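Polymeric Immunoglobulin Receptor (Oncorhynchus mykiss, PDB 5F1S) probably binds polymeric immunoglobulins and carries them across mucosal epithelia, its two V-type immunoglobulin domains forming the ectodomain that becomes secretory component. Local coordinates at residues V10-V16 with M77-E83. Residue numbers count along the deposited sequence, not the author numbering.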
ATOM      1  N   VAL A  10      -0.453   2.334  -4.456  1.00 32.71           N
ATOM      2  CA  VAL A  10      -0.610   2.600  -3.045  1.00 30.63           C
ATOM      3  C   VAL A  10      -1.996   3.184  -2.819  1.00 32.37           C
ATOM      4  O   VAL A  10      -2.448   4.022  -3.605  1.00 32.55           O
ATOM      5  CB  VAL A  10       0.491   3.565  -2.573  1.00 36.77           C
ATOM      6  CG1 VAL A  10       0.411   4.871  -3.338  1.00 35.67           C
ATOM      7  CG2 VAL A  10       0.366   3.836  -1.113  1.00 41.17           C
ATOM      8  N   LEU A  11      -2.632   2.800  -1.724  1.00 30.94           N
ATOM      9  CA  LEU A  11      -3.939   3.379  -1.387  1.00 30.74           C
ATOM     10  C   LEU A  11      -3.827   4.841  -0.944  1.00 31.78           C
ATOM     11  O   LEU A  11      -2.923   5.222  -0.193  1.00 30.24           O
ATOM     12  CB  LEU A  11      -4.583   2.586  -0.258  1.00 29.38           C
ATOM     13  CG  LEU A  11      -4.976   1.150  -0.555  1.00 32.97           C
ATOM     14  CD1 LEU A  11      -5.334   0.392   0.698  1.00 34.30           C
ATOM     15  CD2 LEU A  11      -6.115   1.141  -1.488  1.00 33.20           C
ATOM     16  N   GLU A  12      -4.783   5.660  -1.384  1.00 30.92           N
ATOM     17  CA  GLU A  12      -4.779   7.081  -1.054  1.00 32.43           C
ATOM     18  C   GLU A  12      -4.713   7.284   0.449  1.00 31.59           C
ATOM     19  O   GLU A  12      -5.416   6.630   1.217  1.00 30.66           O
ATOM     20  CB  GLU A  12      -6.034   7.755  -1.611  1.00 32.14           C
ATOM     21  CG  GLU A  12      -5.972   9.253  -1.610  1.00 36.12           C
ATOM     22  CD  GLU A  12      -7.196   9.912  -2.265  1.00 37.68           C
ATOM     23  OE1 GLU A  12      -8.318   9.406  -2.029  1.00 37.67           O
ATOM     24  OE2 GLU A  12      -7.033  10.926  -2.985  1.00 36.06           O
ATOM     25  N   GLY A  13      -3.814   8.169   0.868  1.00 33.02           N
ATOM     26  CA  GLY A  13      -3.583   8.417   2.269  1.00 34.34           C
ATOM     27  C   GLY A  13      -2.334   7.779   2.841  1.00 34.31           C
ATOM     28  O   GLY A  13      -1.863   8.228   3.880  1.00 34.60           O
ATOM     29  N   ARG A  14      -1.819   6.723   2.224  1.00 29.60           N
ATOM     30  CA  ARG A  14      -0.634   6.044   2.686  1.00 34.00           C
ATOM     31  C   ARG A  14       0.630   6.755   2.198  1.00 32.02           C
ATOM     32  O   ARG A  14       0.608   7.685   1.390  1.00 30.84           O
ATOM     33  CB  ARG A  14      -0.603   4.594   2.181  1.00 33.85           C
ATOM     34  CG  ARG A  14      -1.756   3.607   2.601  1.00 39.69           C
ATOM     35  CD  ARG A  14      -1.786   3.345   4.028  1.00 42.45           C
ATOM     36  NE  ARG A  14      -2.351   2.015   4.401  1.00 42.01           N
ATOM     37  CZ  ARG A  14      -3.651   1.699   4.345  1.00 41.77           C
ATOM     38  NH1 ARG A  14      -4.556   2.538   3.869  1.00 38.84           N
ATOM     39  NH2 ARG A  14      -4.064   0.529   4.769  1.00 43.86           N
ATOM     40  N   SER A  15       1.747   6.305   2.741  1.00 30.79           N
ATOM     41  CA  SER A  15       3.060   6.869   2.450  1.00 31.39           C
ATOM     42  C   SER A  15       3.849   5.865   1.638  1.00 32.58           C
ATOM     43  O   SER A  15       3.573   4.666   1.701  1.00 35.48           O
ATOM     44  CB  SER A  15       3.806   7.158   3.755  1.00 36.33           C
ATOM     45  OG  SER A  15       3.110   8.156   4.462  1.00 42.71           O
ATOM     46  N   VAL A  16       4.861   6.342   0.899  1.00 31.59           N
ATOM     47  CA  VAL A  16       5.830   5.457   0.271  1.00 31.66           C
ATOM     48  C   VAL A  16       7.240   5.870   0.668  1.00 32.63           C
ATOM     49  O   VAL A  16       7.520   7.038   0.923  1.00 30.17           O
ATOM     50  CB  VAL A  16       5.721   5.416  -1.269  1.00 34.61           C
ATOM     51  CG1 VAL A  16       4.367   4.819  -1.702  1.00 37.27           C
ATOM     52  CG2 VAL A  16       5.931   6.780  -1.882  1.00 31.78           C
ATOM     53  N   MET A  77       7.349  10.008   0.488  1.00 30.09           N
ATOM     54  CA  MET A  77       6.217  10.835   0.131  1.00 30.36           C
ATOM     55  C   MET A  77       5.071  10.391   1.027  1.00 32.34           C
ATOM     56  O   MET A  77       4.757   9.193   1.110  1.00 30.10           O
ATOM     57  CB  MET A  77       5.833  10.716  -1.364  1.00 32.33           C
ATOM     58  CG  MET A  77       6.955  11.153  -2.310  1.00 34.12           C
ATOM     59  SD  MET A  77       6.393  11.001  -4.026  1.00 37.57           S
ATOM     60  CE  MET A  77       5.476  12.428  -4.056  1.00 36.32           C
ATOM     61  N   THR A  78       4.468  11.339   1.713  1.00 29.78           N
ATOM     62  CA  THR A  78       3.460  11.009   2.715  1.00 31.99           C
ATOM     63  C   THR A  78       2.064  11.430   2.269  1.00 33.55           C
ATOM     64  O   THR A  78       1.865  12.339   1.443  1.00 33.65           O
ATOM     65  CB  THR A  78       3.791  11.677   4.076  1.00 37.13           C
ATOM     66  OG1 THR A  78       3.775  13.099   3.904  1.00 36.92           O
ATOM     67  CG2 THR A  78       5.189  11.227   4.581  1.00 36.14           C
ATOM     68  N   GLU A  79       1.078  10.750   2.843  1.00 34.53           N
ATOM     69  CA  GLU A  79      -0.318  11.138   2.668  1.00 38.52           C
ATOM     70  C   GLU A  79      -0.637  11.335   1.185  1.00 31.99           C
ATOM     71  O   GLU A  79      -1.206  12.345   0.760  1.00 33.18           O
ATOM     72  CB  GLU A  79      -0.646  12.407   3.457  1.00 42.93           C
ATOM     73  CG  GLU A  79      -0.115  12.452   4.889  1.00 53.88           C
ATOM     74  CD  GLU A  79      -1.123  12.025   5.922  1.00 64.57           C
ATOM     75  OE1 GLU A  79      -2.186  11.482   5.550  1.00 70.65           O
ATOM     76  OE2 GLU A  79      -0.851  12.240   7.121  1.00 73.16           O
ATOM     77  N   LEU A  80      -0.280  10.338   0.382  1.00 31.36           N
ATOM     78  CA  LEU A  80      -0.414  10.486  -1.055  1.00 30.38           C
ATOM     79  C   LEU A  80      -1.870  10.644  -1.454  1.00 31.39           C
ATOM     80  O   LEU A  80      -2.737   9.916  -0.972  1.00 34.02           O
ATOM     81  CB  LEU A  80       0.178   9.275  -1.763  1.00 29.87           C
ATOM     82  CG  LEU A  80       1.701   9.323  -1.807  1.00 33.32           C
ATOM     83  CD1 LEU A  80       2.246   7.942  -2.159  1.00 38.19           C
ATOM     84  CD2 LEU A  80       2.182  10.345  -2.856  1.00 34.88           C
ATOM     85  N   GLN A  81      -2.115  11.553  -2.387  1.00 31.74           N
ATOM     86  CA  GLN A  81      -3.440  11.824  -2.923  1.00 32.78           C
ATOM     87  C   GLN A  81      -3.563  11.280  -4.335  1.00 31.61           C
ATOM     88  O   GLN A  81      -2.582  11.104  -5.054  1.00 33.14           O
ATOM     89  CB  GLN A  81      -3.700  13.333  -2.899  1.00 35.57           C
ATOM     90  CG  GLN A  81      -3.597  13.918  -1.502  1.00 34.16           C
ATOM     91  CD  GLN A  81      -4.577  13.318  -0.547  1.00 35.21           C
ATOM     92  OE1 GLN A  81      -5.773  13.572  -0.653  1.00 38.81           O
ATOM     93  NE2 GLN A  81      -4.094  12.545   0.400  1.00 35.85           N
ATOM     94  N   LYS A  82      -4.803  11.049  -4.784  1.00 33.87           N
ATOM     95  CA  LYS A  82      -4.961  10.493  -6.117  1.00 34.74           C
ATOM     96  C   LYS A  82      -4.262  11.364  -7.161  1.00 35.74           C
ATOM     97  O   LYS A  82      -3.673  10.864  -8.125  1.00 35.61           O
ATOM     98  CB  LYS A  82      -6.442  10.351  -6.453  1.00 37.82           C
ATOM     99  CG  LYS A  82      -6.637   9.618  -7.774  1.00 39.79           C
ATOM    100  CD  LYS A  82      -8.079   9.331  -8.110  1.00 48.98           C
ATOM    101  CE  LYS A  82      -8.129   8.580  -9.469  1.00 50.61           C
ATOM    102  NZ  LYS A  82      -9.523   8.278  -9.885  1.00 60.58           N
ATOM    103  N   GLU A  83      -4.323  12.671  -6.988  1.00 36.57           N
ATOM    104  CA  GLU A  83      -3.715  13.567  -7.962  1.00 38.16           C
ATOM    105  C   GLU A  83      -2.181  13.509  -7.923  1.00 36.52           C
ATOM    106  O   GLU A  83      -1.533  14.043  -8.841  1.00 36.11           O
ATOM    107  CB  GLU A  83      -4.221  14.988  -7.729  1.00 45.29           C
ATOM    108  CG  GLU A  83      -3.914  15.574  -6.366  1.00 48.72           C
ATOM    109  CD  GLU A  83      -5.035  15.374  -5.314  1.00 62.32           C
ATOM    110  OE1 GLU A  83      -5.888  14.424  -5.440  1.00 53.74           O
ATOM    111  OE2 GLU A  83      -5.030  16.189  -4.342  1.00 56.92           O
TER
HETATM  112  O   HOH W   1      -8.439  12.901  -3.722  1.00 49.21           O
HETATM  113  O   HOH W   2       0.832   8.979   4.982  1.00 43.14           O
HETATM  114  O   HOH W   3      -3.322   9.435   6.182  1.00 51.04           O
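Leu80 lays its CD1 over the touching methyls of Val10 and Val16, 3.8 Å from Val10 CG1 and 3.8 Å from Val16 CG1; Val110 of strand 103-111 also packs on it. Beside this apolar patch Val16 and Met77 form an antiparallel hydrogen-bonded pair, with Val16 N to Met77 O at 2.9 Å and Met77 N to Val16 O at 3.0 Å. Beyond it the ladder gives way to turn and loop: Leu80 N donates to Arg14 O (3.0 Å) and Gly13 N to Leu80 O (2.8 Å). Gly13 sits in the type II turn from Leu11 to Arg14 with positive phi, where a CB would jam against the carbonyl of Glu12. Glu12 reaches across, its OE2 accepting from Lys82 N (2.9 Å) at the start of the 3-10 segment, while its OE1 is hydrogen-bonded to Gln112 NE2. One water joins Gly13 O, Ser15 OG and Glu79 N. In V-set terms this is the A'-B turn meeting the E-F loop at the end of the first domain's sandwich, where strand 8-11 leaves one sheet and strand 16-22 enters the other. Arg14 NH2 and NH1 hydrogen-bond to Lys177 O and Tyr135 O, respectively, of the second domain. Because four of the five direct hydrogen bonds join backbone atoms, the pairing rests mainly on main-chain geometry, with Leu80 supplying the apolar fit and Glu12 the one side-chain hydrogen bond across.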